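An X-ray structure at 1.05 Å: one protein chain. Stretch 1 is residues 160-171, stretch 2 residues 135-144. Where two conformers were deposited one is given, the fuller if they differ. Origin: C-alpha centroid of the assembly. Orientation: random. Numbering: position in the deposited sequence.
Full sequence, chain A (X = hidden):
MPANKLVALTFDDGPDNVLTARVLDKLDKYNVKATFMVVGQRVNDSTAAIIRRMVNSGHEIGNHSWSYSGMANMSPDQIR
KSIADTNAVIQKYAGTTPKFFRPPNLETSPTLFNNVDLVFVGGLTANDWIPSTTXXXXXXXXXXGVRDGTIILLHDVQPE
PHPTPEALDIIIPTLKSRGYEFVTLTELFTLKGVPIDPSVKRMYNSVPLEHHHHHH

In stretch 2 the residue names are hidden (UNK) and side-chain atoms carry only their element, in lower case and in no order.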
# COMPACT_ATOMS: atom_id res chain seq x y z
N GLU A 160 -1.45 -5.63 -17.75
CA GLU A 160 -0.44 -6.68 -17.94
C GLU A 160 0.36 -6.50 -19.22
O GLU A 160 -0.07 -5.80 -20.13
CB GLU A 160 -1.09 -8.02 -17.86
CG GLU A 160 -1.67 -8.21 -16.46
CD GLU A 160 -2.37 -9.52 -16.25
OE1 GLU A 160 -1.69 -10.52 -15.94
OE2 GLU A 160 -3.61 -9.53 -16.37
N PRO A 161 1.56 -7.10 -19.29
CA PRO A 161 2.24 -7.90 -18.27
C PRO A 161 2.47 -7.19 -16.96
O PRO A 161 2.86 -6.03 -16.96
CB PRO A 161 3.55 -8.32 -18.93
CG PRO A 161 3.32 -8.19 -20.36
CD PRO A 161 2.33 -7.09 -20.54
N HIS A 162 2.27 -7.91 -15.85
CA HIS A 162 2.46 -7.32 -14.55
C HIS A 162 3.12 -8.34 -13.59
O HIS A 162 2.47 -8.86 -12.68
CB HIS A 162 1.14 -6.82 -13.94
CG HIS A 162 1.38 -5.98 -12.73
ND1 HIS A 162 2.25 -4.90 -12.67
CD2 HIS A 162 0.79 -6.06 -11.52
CE1 HIS A 162 2.19 -4.37 -11.46
NE2 HIS A 162 1.31 -5.06 -10.74
N PRO A 163 4.42 -8.58 -13.78
CA PRO A 163 5.10 -9.64 -13.00
C PRO A 163 5.54 -9.19 -11.61
O PRO A 163 6.58 -9.65 -11.10
CB PRO A 163 6.30 -10.00 -13.87
CG PRO A 163 6.62 -8.67 -14.56
CD PRO A 163 5.26 -8.12 -14.91
N THR A 164 4.76 -8.36 -10.93
CA THR A 164 5.06 -8.02 -9.54
C THR A 164 4.98 -9.22 -8.59
O THR A 164 5.86 -9.38 -7.75
CB THR A 164 4.27 -6.80 -9.13
OG1 THR A 164 4.84 -5.67 -9.83
CG2 THR A 164 4.30 -6.59 -7.60
N PRO A 165 3.98 -10.11 -8.73
CA PRO A 165 4.00 -11.31 -7.85
C PRO A 165 5.32 -12.08 -7.99
O PRO A 165 5.91 -12.50 -7.00
CB PRO A 165 2.78 -12.13 -8.31
CG PRO A 165 1.83 -11.08 -8.88
CD PRO A 165 2.76 -10.07 -9.56
N GLU A 166 5.75 -12.29 -9.24
CA GLU A 166 6.99 -13.02 -9.48
C GLU A 166 8.21 -12.29 -8.91
O GLU A 166 9.17 -12.92 -8.44
CB GLU A 166 7.09 -13.31 -10.99
CG GLU A 166 6.03 -14.31 -11.48
CD GLU A 166 4.57 -13.84 -11.43
OE1 GLU A 166 4.24 -12.67 -11.77
OE2 GLU A 166 3.73 -14.68 -11.03
N ALA A 167 8.19 -10.96 -8.92
CA ALA A 167 9.27 -10.20 -8.29
C ALA A 167 9.39 -10.55 -6.82
O ALA A 167 10.50 -10.53 -6.26
CB ALA A 167 9.05 -8.72 -8.48
N LEU A 168 8.27 -10.84 -6.15
CA LEU A 168 8.29 -11.15 -4.72
C LEU A 168 9.07 -12.45 -4.43
O LEU A 168 9.59 -12.60 -3.33
CB LEU A 168 6.87 -11.27 -4.16
CG LEU A 168 6.03 -9.98 -4.28
CD1 LEU A 168 4.61 -10.25 -3.77
CD2 LEU A 168 6.64 -8.85 -3.49
N ASP A 169 9.13 -13.36 -5.40
CA ASP A 169 9.97 -14.58 -5.24
C ASP A 169 11.44 -14.30 -5.11
O ASP A 169 12.16 -15.20 -4.65
CB ASP A 169 9.75 -15.57 -6.39
CG ASP A 169 8.40 -16.24 -6.34
OD1 ASP A 169 7.98 -16.72 -5.25
OD2 ASP A 169 7.76 -16.32 -7.41
N ILE A 170 11.91 -13.12 -5.53
CA ILE A 170 13.27 -12.66 -5.32
C ILE A 170 13.33 -11.73 -4.11
O ILE A 170 14.19 -11.89 -3.24
CB ILE A 170 13.84 -11.99 -6.57
CG1 ILE A 170 13.86 -12.96 -7.73
CG2 ILE A 170 15.21 -11.40 -6.30
CD1 ILE A 170 14.07 -12.29 -9.08
N ILE A 171 12.45 -10.73 -4.07
CA ILE A 171 12.49 -9.73 -2.99
C ILE A 171 12.43 -10.36 -1.61
O ILE A 171 13.22 -9.99 -0.73
CB ILE A 171 11.34 -8.72 -3.17
CG1 ILE A 171 11.53 -7.88 -4.45
CG2 ILE A 171 11.22 -7.83 -1.95
CD1 ILE A 171 10.27 -7.15 -4.89
N UNK A 135 10.21 -9.23 -13.84
CA UNK A 135 10.25 -9.58 -12.41
C UNK A 135 11.61 -9.28 -11.82
O UNK A 135 11.73 -8.74 -10.73
c UNK A 135 9.88 -11.03 -12.19
N UNK A 136 12.67 -9.71 -12.52
CA UNK A 136 14.02 -9.54 -12.01
C UNK A 136 14.39 -8.06 -11.85
O UNK A 136 15.02 -7.68 -10.86
c UNK A 136 16.44 -9.82 -12.93
o UNK A 136 17.10 -10.45 -15.18
o UNK A 136 17.90 -11.57 -13.50
c UNK A 136 17.20 -10.66 -13.95
c UNK A 136 15.02 -10.28 -12.90
N UNK A 137 13.95 -7.22 -12.81
CA UNK A 137 14.23 -5.80 -12.74
C UNK A 137 13.47 -5.13 -11.60
O UNK A 137 14.01 -4.28 -10.89
c UNK A 137 14.50 -5.13 -16.56
c UNK A 137 13.91 -5.12 -14.07
n UNK A 137 15.53 -4.86 -17.39
o UNK A 137 13.31 -5.00 -16.88
c UNK A 137 14.90 -5.52 -15.15
N UNK A 138 12.21 -5.52 -11.41
CA UNK A 138 11.42 -4.97 -10.31
C UNK A 138 12.06 -5.33 -8.98
O UNK A 138 12.18 -4.52 -8.06
c UNK A 138 6.18 -4.94 -13.52
n UNK A 138 7.45 -5.12 -13.23
c UNK A 138 9.26 -4.91 -11.64
c UNK A 138 9.99 -5.49 -10.42
c UNK A 138 8.02 -5.68 -11.99
n UNK A 138 5.87 -4.34 -14.66
n UNK A 138 5.25 -5.32 -12.69
N UNK A 139 12.46 -6.60 -8.85
CA UNK A 139 13.12 -7.05 -7.63
C UNK A 139 14.42 -6.31 -7.38
O UNK A 139 14.69 -5.90 -6.25
c UNK A 139 13.35 -8.57 -7.69
N UNK A 140 15.25 -6.15 -8.42
CA UNK A 140 16.53 -5.45 -8.27
C UNK A 140 16.30 -4.03 -7.78
O UNK A 140 17.08 -3.51 -6.95
c UNK A 140 17.32 -5.51 -9.55
N UNK A 141 15.25 -3.39 -8.29
CA UNK A 141 14.95 -2.02 -7.93
C UNK A 141 14.62 -1.90 -6.45
O UNK A 141 15.05 -0.96 -5.78
c UNK A 141 13.79 -1.49 -8.77
N UNK A 142 13.85 -2.85 -5.94
CA UNK A 142 13.50 -2.88 -4.52
C UNK A 142 14.71 -3.20 -3.65
O UNK A 142 15.02 -2.48 -2.71
c UNK A 142 12.18 -4.06 -2.74
c UNK A 142 11.09 -3.50 -4.92
c UNK A 142 12.39 -3.91 -4.24
N UNK A 143 15.39 -4.29 -3.98
CA UNK A 143 16.48 -4.82 -3.12
C UNK A 143 17.62 -3.83 -2.99
O UNK A 143 18.20 -3.70 -1.91
c UNK A 143 15.86 -7.22 -3.47
c UNK A 143 18.36 -6.52 -3.15
c UNK A 143 16.06 -8.41 -4.35
c UNK A 143 16.94 -6.15 -3.65
N UNK A 144 17.96 -3.12 -4.05
CA UNK A 144 19.04 -2.16 -3.99
C UNK A 144 18.68 -0.84 -3.35
O UNK A 144 19.57 -0.11 -2.98
n UNK A 144 19.83 -4.05 -6.76
o UNK A 144 21.47 -3.70 -5.25
c UNK A 144 20.38 -3.35 -5.81
c UNK A 144 19.70 -2.05 -5.39
O HOH W 1 3.09 -3.79 -15.17

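Position 135 carries a single side-chain carbon. It points toward stretch 1 and lies 4.1 Å from Pro-163 CB and 3.8 Å from Glu-166 CB, where the helix of stretch 1 begins. One carbon means alanine. Ala-135 suits the place because the backbones nearly touch: its CA is 4.3 Å from Ala-167 CA, and its O is 3.5 Å from Ala-167 CB.

Position 136 has three carbons in a row, the third bearing two oxygens: a carboxylate on a two-carbon stem, hence glutamate. Glu-136 starts away from stretch 1 and is exposed, as suits a charge; Ile-170 CD1 packs against its CA at 4.0 Å.

Position 137 also has three carbons, but the last carries one oxygen and one nitrogen, the amide of glutamine. Gln-137 points away and touches nothing on stretch 1.

At position 138, three carbons lead to a nitrogen and then to a carbon holding two more nitrogens, a guanidinium, so the residue is arginine. Its long, extended chain suits a buried polar pocket. Arg-138 NH1 donates a hydrogen bond to Thr-164 OG1 at 2.9 Å and lies 3.0 Å from His-162 ND1, both near the guanidinium plane, while Pro-163 N sits over one face. Arg-138 NH2 donates to a water (2.9 Å to its O), which in turn donates to Pro-161 O, also at 2.9 Å.

Position 139 again has one carbon, 3.6 Å from Ile-170 CB and 3.8 Å from Ile-171 CG1: alanine. Ala-139 is small enough to let both isoleucines pack close, with Ile-171 CG1 3.7 Å from its CA.

Positions 140 and 141 each have one carbon and no contact with stretch 1; both are alanine, Ala-140 pointing away and Ala-141 too distant.

Position 142 has one carbon forking into two, the pattern of valine. Val-142 CG2 meets Ile-171 CD1 at 3.7 Å, apolar against apolar in a buried place.

Position 143 has four carbons, forked at the first with one arm two carbons long: isoleucine. The longer arm of Ile-143 brings CD1 to 3.7 Å from Ile-170 CG2.

Position 144 has two carbons, the second bearing oxygen and nitrogen, so it is asparagine. Asn-144 is exposed and out of reach; its ND2 donates to Ala-140 O at 2.8 Å.

The helices cross at -52°, their axes approaching to 7.9 Å. Alanines permit this closeness, larger aliphatic side chains pack farther along, and Arg-138 ties the helix to the loop and first turn of stretch 1.

Stretch 2 135-144: AEQRAAAVIN
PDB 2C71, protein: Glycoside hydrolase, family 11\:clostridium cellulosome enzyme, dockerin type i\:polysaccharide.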